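Local atomic coordinates of member of DUF4221 family (Bacteroides vulgatus, PDB entry 3S9J), a protein that is of unknown function but folds as a six-bladed beta-propeller that carries bound sodium ions and belongs to the DUF4221 family. Residues A[253-256]-A[257-260]; A[320-323]-A[324-328]; A[331-335]-A[336-340]. All coordinates share one frame; numbering follows the deposited sequence.

Interaction 1 of 3, residues A[253-256]-A[257-260]; sequences EGIN and AIIK
E253, just ahead of helix 255-263, reaches along nearly two turns to K260 within it, seven residues on; this short helix sits on the surface of a beta-propeller that has very little helix. The close-packed part is the helix backbone and the isoleucines beside it. I259 N donates to I255 O at 2.9 Å, and K260 N to N256 O at 3.0 Å, both nearly straight. Ahead of them, A257 N reaches back to G254 O in a weak, bent bond, while A257 CB, the buried group here, lies 4.0 Å from E253 CB. On the isoleucine side, I255 CG1 meets I259 CD1 at 4.1 Å, and I255 CD1 comes up to I258 CB with the two side chains crossing at about a right angle. Y296 packs on I255 and I258, and L289 and P295 on I259, so loop residues complete this apolar patch.

The solvent side is looser and polar. The exposed N256 turns its amide back: in one of its two modelled conformers, ND2 donates to E253 O at 2.7 Å in a bent bond. K260 is extended to CD and then bends (chi3 -73°), which turns its end toward the carboxylate of E253, the two side chains again nearly perpendicular. The salt bridge closes at 2.7 Å, with K260 NZ on the syn side of E253 OE1, 19° out of the carboxylate plane.

Interaction 2 of 3, residues A[320-323]-A[324-328]; sequences KFPG and KKYFY
Two aromatic rings, F321 and Y326, make the main side-chain contact, in a T-shaped pair: the edge of F321 is turned toward the face of Y326, the planes stand at 89°, and the centroids are 5.6 Å apart. The closest approach is F321 CD2 to Y326 CE2, 3.7 Å. In both residues CG lies beside the backbone N (chi1 -66° in F321, -59° in Y326), which sends each ring toward the other across the bend of the chain. F321 is further held among aromatics, stacked on F304 and edge-to-face with F360.

Apolar packing widens the contact. P322 CD rests 4.1 Å from Y326 CE2, the proline and the tyrosine side chains lying oblique to each other, and P322 CG meets K325 CD at 4.2 Å. K325 keeps an extended chain, its CG lying over one face of the Y326 ring, toward the rim.

The residues between are the connection from one propeller blade to the next: strand 315-321 is the outermost of its four-stranded antiparallel sheet, and the chain then crosses to strand 327-334, at the edge of the adjoining sheet.

Polar contacts inside this bend run through water. Water 1 lies 2.7 Å from P322 O, to which it probably donates, and accepts from Y326 N at 2.8 Å, so it bridges the two arms of the bend where their backbones do not meet directly. Outside it, K325 O and Y326 O are taken by the side-chain amides of N347 and N344, and K324 pairs through its backbone with K300.

Interaction 3 of 3, residues A[331-335]-A[336-340]; sequences SFVGR and EGLYI
F332 and Y339 sit side by side across a beta hairpin, strands 331-334 and 337-340, joined by a tight turn at R335 and E336. Their backbones form an antiparallel hydrogen-bonded pair: F332 N to Y339 O at 2.9 Å and Y339 N to F332 O at 2.7 Å. G334 N gives a nearly straight bond to G337 O.

From Y339, CB sits 3.5 Å from F332 O and also over the F332 ring, 3.7 Å from the centroid, a CH-pi contact. CG lies 3.5 Å from F332 CZ, and CD1 the same distance from F332 CE2. CD2 comes near F332 CZ, CE1 nears G334 CA at 3.9 Å, and G334 N stands at the ring's edge, in its plane. Chi1 of F332 (72°) sets CG between backbone N and carbonyl carbon, bringing the ring close to Y339. The two planes are only 7° apart but slid so far that the rings barely overlap.

On the other face of the sheet, V333 CG2 touches L338 CD1, with M271 and Y280 of the neighbouring blade alongside. At the turn, R335 forms a salt bridge with E35, and E336 with K361 and K14, on strands of the same sheet.

The backbone bonds set the pairing; with the rings slid apart, the side-chain contact probably rests on the CH-pi approach and ring-rim van der Waals contact more than on overlap.

How the interactions relate
From the N terminus, interaction 1 comes first: residues 253-260 wind the start of helix 255-263, ahead of the sheet that opens with strand 266-273. That sheet ends in strand 315-321, and interaction 2 closes the bend by which the chain leaves it for strand 327-334. Interaction 3 follows at once, closing the hairpin of strands 327-334 and 337-341. The three lie in series; none crosses or encloses another. Interactions 2 and 3 share strand 327-334 and touch where I340 packs on Y326, Y328 and F321, tying two neighbouring blades. Interaction 1 stands apart, its nearest atoms about 12 Å from interaction 2 and about 21 Å from interaction 3.

Interaction 1 of 3, residues A[253-256]-A[257-260]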
# COMPACT_ATOMS: atom_id res chain seq x y z
N GLU A 253 -14.49 6.72 21.93
CA GLU A 253 -15.71 7.01 21.16
C GLU A 253 -16.31 5.71 20.62
O GLU A 253 -17.47 5.70 20.20
CB GLU A 253 -15.47 7.96 19.99
CG GLU A 253 -15.29 9.41 20.37
CD GLU A 253 -15.20 10.36 19.16
OE1 GLU A 253 -15.48 9.95 18.00
OE2 GLU A 253 -14.85 11.55 19.39
N GLY A 254 -15.52 4.64 20.60
CA GLY A 254 -16.03 3.35 20.18
C GLY A 254 -16.13 3.23 18.67
O GLY A 254 -15.22 3.66 17.94
N ILE A 255 -17.21 2.62 18.19
CA ILE A 255 -17.32 2.30 16.79
C ILE A 255 -17.44 3.59 15.92
O ILE A 255 -17.03 3.58 14.78
CB ILE A 255 -18.51 1.33 16.51
CG1 ILE A 255 -18.37 0.68 15.15
CG2 ILE A 255 -19.89 2.03 16.69
CD1 ILE A 255 -17.15 -0.21 14.96
N ASN A 256 -17.98 4.65 16.50
CA ASN A 256 -18.15 5.96 15.87
C ASN A 256 -16.81 6.49 15.32
O ASN A 256 -16.71 7.07 14.22
CB ASN A 256 -18.74 6.92 16.92
CG ASN A 256 -19.98 6.34 17.68
OD1 ASN A 256 -21.11 6.71 17.38
ND2 ASN A 256 -19.74 5.46 18.68
N ALA A 257 -15.75 6.30 16.12
CA ALA A 257 -14.41 6.71 15.71
C ALA A 257 -13.94 5.99 14.44
O ALA A 257 -13.32 6.59 13.56
CB ALA A 257 -13.41 6.52 16.84
N ILE A 258 -14.24 4.69 14.35
CA ILE A 258 -13.89 3.87 13.23
C ILE A 258 -14.75 4.26 12.00
O ILE A 258 -14.24 4.34 10.88
CB ILE A 258 -14.14 2.36 13.56
CG1 ILE A 258 -13.31 1.91 14.79
CG2 ILE A 258 -13.89 1.47 12.38
CD1 ILE A 258 -11.92 2.44 14.81
N ILE A 259 -16.04 4.49 12.24
CA ILE A 259 -16.96 4.84 11.15
C ILE A 259 -16.52 6.17 10.49
O ILE A 259 -16.46 6.25 9.26
CB ILE A 259 -18.39 4.92 11.66
CG1 ILE A 259 -18.91 3.50 11.95
CG2 ILE A 259 -19.31 5.57 10.58
CD1 ILE A 259 -20.18 3.47 12.79
N LYS A 260 -16.17 7.14 11.32
CA LYS A 260 -15.78 8.47 10.83
C LYS A 260 -14.57 8.36 9.94
O LYS A 260 -14.54 8.93 8.84
CB LYS A 260 -15.56 9.44 11.98
CG LYS A 260 -16.86 9.96 12.57
CD LYS A 260 -16.65 11.08 13.55
CE LYS A 260 -16.05 10.60 14.86
NZ LYS A 260 -16.29 11.58 15.98

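Interaction 2 of 3, residues A[320-323]-A[324-328]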
# COMPACT_ATOMS: atom_id res chain seq x y z
N LYS A 320 -11.98 11.72 -11.75
CA LYS A 320 -12.92 11.21 -10.73
C LYS A 320 -13.50 9.89 -11.23
O LYS A 320 -13.70 9.69 -12.43
CB LYS A 320 -14.03 12.25 -10.49
CG LYS A 320 -14.78 12.15 -9.14
CD LYS A 320 -15.31 13.57 -8.74
CE LYS A 320 -16.71 13.55 -8.16
NZ LYS A 320 -16.87 12.66 -6.98
N PHE A 321 -13.73 8.97 -10.30
CA PHE A 321 -14.25 7.65 -10.60
C PHE A 321 -15.51 7.39 -9.82
O PHE A 321 -15.66 7.84 -8.67
CB PHE A 321 -13.22 6.58 -10.23
CG PHE A 321 -11.97 6.62 -11.07
CD1 PHE A 321 -10.96 7.52 -10.78
CD2 PHE A 321 -11.79 5.74 -12.11
CE1 PHE A 321 -9.82 7.57 -11.54
CE2 PHE A 321 -10.63 5.79 -12.86
CZ PHE A 321 -9.65 6.71 -12.56
N PRO A 322 -16.43 6.62 -10.42
CA PRO A 322 -17.66 6.28 -9.70
C PRO A 322 -17.46 5.23 -8.65
O PRO A 322 -16.45 4.52 -8.66
CB PRO A 322 -18.56 5.75 -10.82
CG PRO A 322 -17.58 5.13 -11.79
CD PRO A 322 -16.39 6.04 -11.77
N GLY A 323 -18.40 5.13 -7.72
CA GLY A 323 -18.44 3.99 -6.81
C GLY A 323 -19.04 2.76 -7.51
O GLY A 323 -19.47 2.86 -8.65
N LYS A 324 -19.10 1.65 -6.78
CA LYS A 324 -19.77 0.41 -7.18
C LYS A 324 -19.18 -0.20 -8.46
O LYS A 324 -19.86 -0.90 -9.19
CB LYS A 324 -21.29 0.61 -7.30
CG LYS A 324 -21.99 0.73 -5.93
CD LYS A 324 -23.49 0.69 -6.07
CE LYS A 324 -23.96 1.84 -6.96
NZ LYS A 324 -23.81 3.18 -6.28
N LYS A 325 -17.90 0.07 -8.71
CA LYS A 325 -17.28 -0.39 -9.95
C LYS A 325 -15.86 -0.90 -9.75
O LYS A 325 -15.52 -1.98 -10.25
CB LYS A 325 -17.27 0.73 -10.99
CG LYS A 325 -16.78 0.26 -12.37
CD LYS A 325 -17.07 1.27 -13.49
CE LYS A 325 -16.66 0.63 -14.85
NZ LYS A 325 -16.83 1.57 -15.96
N TYR A 326 -15.03 -0.14 -9.04
CA TYR A 326 -13.64 -0.49 -8.86
C TYR A 326 -13.33 -0.94 -7.45
O TYR A 326 -14.00 -0.56 -6.48
CB TYR A 326 -12.75 0.73 -9.19
CG TYR A 326 -12.95 1.20 -10.59
CD1 TYR A 326 -12.33 0.55 -11.66
CD2 TYR A 326 -13.77 2.28 -10.87
CE1 TYR A 326 -12.53 0.96 -12.96
CE2 TYR A 326 -13.98 2.70 -12.18
CZ TYR A 326 -13.36 2.04 -13.21
OH TYR A 326 -13.57 2.42 -14.50
N PHE A 327 -12.28 -1.76 -7.33
CA PHE A 327 -11.73 -2.16 -6.06
C PHE A 327 -10.32 -1.56 -6.05
O PHE A 327 -9.33 -2.23 -6.43
CB PHE A 327 -11.73 -3.69 -5.90
CG PHE A 327 -11.46 -4.12 -4.50
CD1 PHE A 327 -12.50 -4.26 -3.58
CD2 PHE A 327 -10.16 -4.28 -4.04
CE1 PHE A 327 -12.24 -4.62 -2.24
CE2 PHE A 327 -9.93 -4.64 -2.72
CZ PHE A 327 -10.96 -4.79 -1.83
N TYR A 328 -10.23 -0.27 -5.70
CA TYR A 328 -8.98 0.46 -5.89
C TYR A 328 -7.89 0.06 -4.91
O TYR A 328 -6.73 0.42 -5.13
CB TYR A 328 -9.19 1.98 -5.90
CG TYR A 328 -9.81 2.55 -4.65
CD1 TYR A 328 -9.03 2.76 -3.51
CD2 TYR A 328 -11.15 2.88 -4.59
CE1 TYR A 328 -9.58 3.27 -2.33
CE2 TYR A 328 -11.71 3.44 -3.43
CZ TYR A 328 -10.93 3.62 -2.31
OH TYR A 328 -11.45 4.12 -1.14
O HOH W 1 -15.89 2.08 -7.64

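Interaction 3 of 3, residues A[331-335]-A[336-340]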
# COMPACT_ATOMS: atom_id res chain seq x y z
N SER A 331 -4.62 -2.06 -6.91
CA SER A 331 -4.15 -1.25 -8.03
C SER A 331 -2.65 -1.50 -8.20
O SER A 331 -1.96 -1.80 -7.22
CB SER A 331 -4.42 0.25 -7.79
OG SER A 331 -5.81 0.51 -7.81
N PHE A 332 -2.17 -1.39 -9.43
CA PHE A 332 -0.73 -1.47 -9.71
C PHE A 332 -0.38 -0.75 -10.99
O PHE A 332 -1.23 -0.54 -11.87
CB PHE A 332 -0.26 -2.92 -9.80
CG PHE A 332 -0.70 -3.67 -11.05
CD1 PHE A 332 -1.90 -4.39 -11.06
CD2 PHE A 332 0.10 -3.71 -12.19
CE1 PHE A 332 -2.31 -5.09 -12.17
CE2 PHE A 332 -0.31 -4.42 -13.33
CZ PHE A 332 -1.52 -5.12 -13.32
N VAL A 333 0.87 -0.34 -11.09
CA VAL A 333 1.35 0.27 -12.34
C VAL A 333 2.07 -0.81 -13.14
O VAL A 333 2.98 -1.46 -12.63
CB VAL A 333 2.32 1.42 -12.07
CG1 VAL A 333 2.88 2.00 -13.43
CG2 VAL A 333 1.64 2.52 -11.24
N GLY A 334 1.63 -1.00 -14.38
CA GLY A 334 2.26 -1.90 -15.34
C GLY A 334 2.91 -1.12 -16.46
O GLY A 334 2.81 0.11 -16.52
N ARG A 335 3.55 -1.83 -17.38
CA ARG A 335 4.14 -1.17 -18.57
C ARG A 335 3.18 -0.25 -19.30
O ARG A 335 3.58 0.84 -19.71
CB ARG A 335 4.68 -2.22 -19.54
CG ARG A 335 5.88 -2.99 -19.02
CD ARG A 335 6.17 -4.16 -19.98
NE ARG A 335 7.37 -4.88 -19.59
CZ ARG A 335 7.96 -5.83 -20.31
NH1 ARG A 335 7.47 -6.22 -21.48
NH2 ARG A 335 9.06 -6.39 -19.86
N GLU A 336 1.92 -0.67 -19.46
CA GLU A 336 0.95 0.06 -20.27
C GLU A 336 0.22 1.18 -19.56
O GLU A 336 -0.40 2.06 -20.21
CB GLU A 336 -0.08 -0.91 -20.85
CG GLU A 336 0.48 -1.89 -21.89
CD GLU A 336 1.15 -1.21 -23.08
OE1 GLU A 336 0.69 -0.13 -23.51
OE2 GLU A 336 2.15 -1.75 -23.56
N GLY A 337 0.23 1.15 -18.23
CA GLY A 337 -0.44 2.19 -17.45
C GLY A 337 -0.80 1.80 -16.03
O GLY A 337 -0.22 0.87 -15.46
N LEU A 338 -1.78 2.52 -15.49
CA LEU A 338 -2.29 2.30 -14.15
C LEU A 338 -3.45 1.34 -14.18
O LEU A 338 -4.50 1.62 -14.82
CB LEU A 338 -2.73 3.62 -13.51
CG LEU A 338 -3.41 3.57 -12.14
CD1 LEU A 338 -2.47 2.99 -11.07
CD2 LEU A 338 -3.94 4.96 -11.74
N TYR A 339 -3.28 0.21 -13.51
CA TYR A 339 -4.31 -0.80 -13.48
C TYR A 339 -5.08 -0.73 -12.18
O TYR A 339 -4.49 -0.74 -11.11
CB TYR A 339 -3.72 -2.18 -13.64
CG TYR A 339 -3.18 -2.49 -15.02
CD1 TYR A 339 -1.89 -2.12 -15.37
CD2 TYR A 339 -3.92 -3.21 -15.94
CE1 TYR A 339 -1.36 -2.43 -16.63
CE2 TYR A 339 -3.38 -3.53 -17.22
CZ TYR A 339 -2.10 -3.12 -17.54
OH TYR A 339 -1.54 -3.43 -18.78
N ILE A 340 -6.41 -0.69 -12.29
CA ILE A 340 -7.30 -0.63 -11.13
C ILE A 340 -8.27 -1.77 -11.26
O ILE A 340 -8.95 -1.93 -12.30
CB ILE A 340 -8.05 0.72 -11.03
CG1 ILE A 340 -7.07 1.89 -11.12
CG2 ILE A 340 -8.93 0.80 -9.74
CD1 ILE A 340 -7.75 3.28 -11.04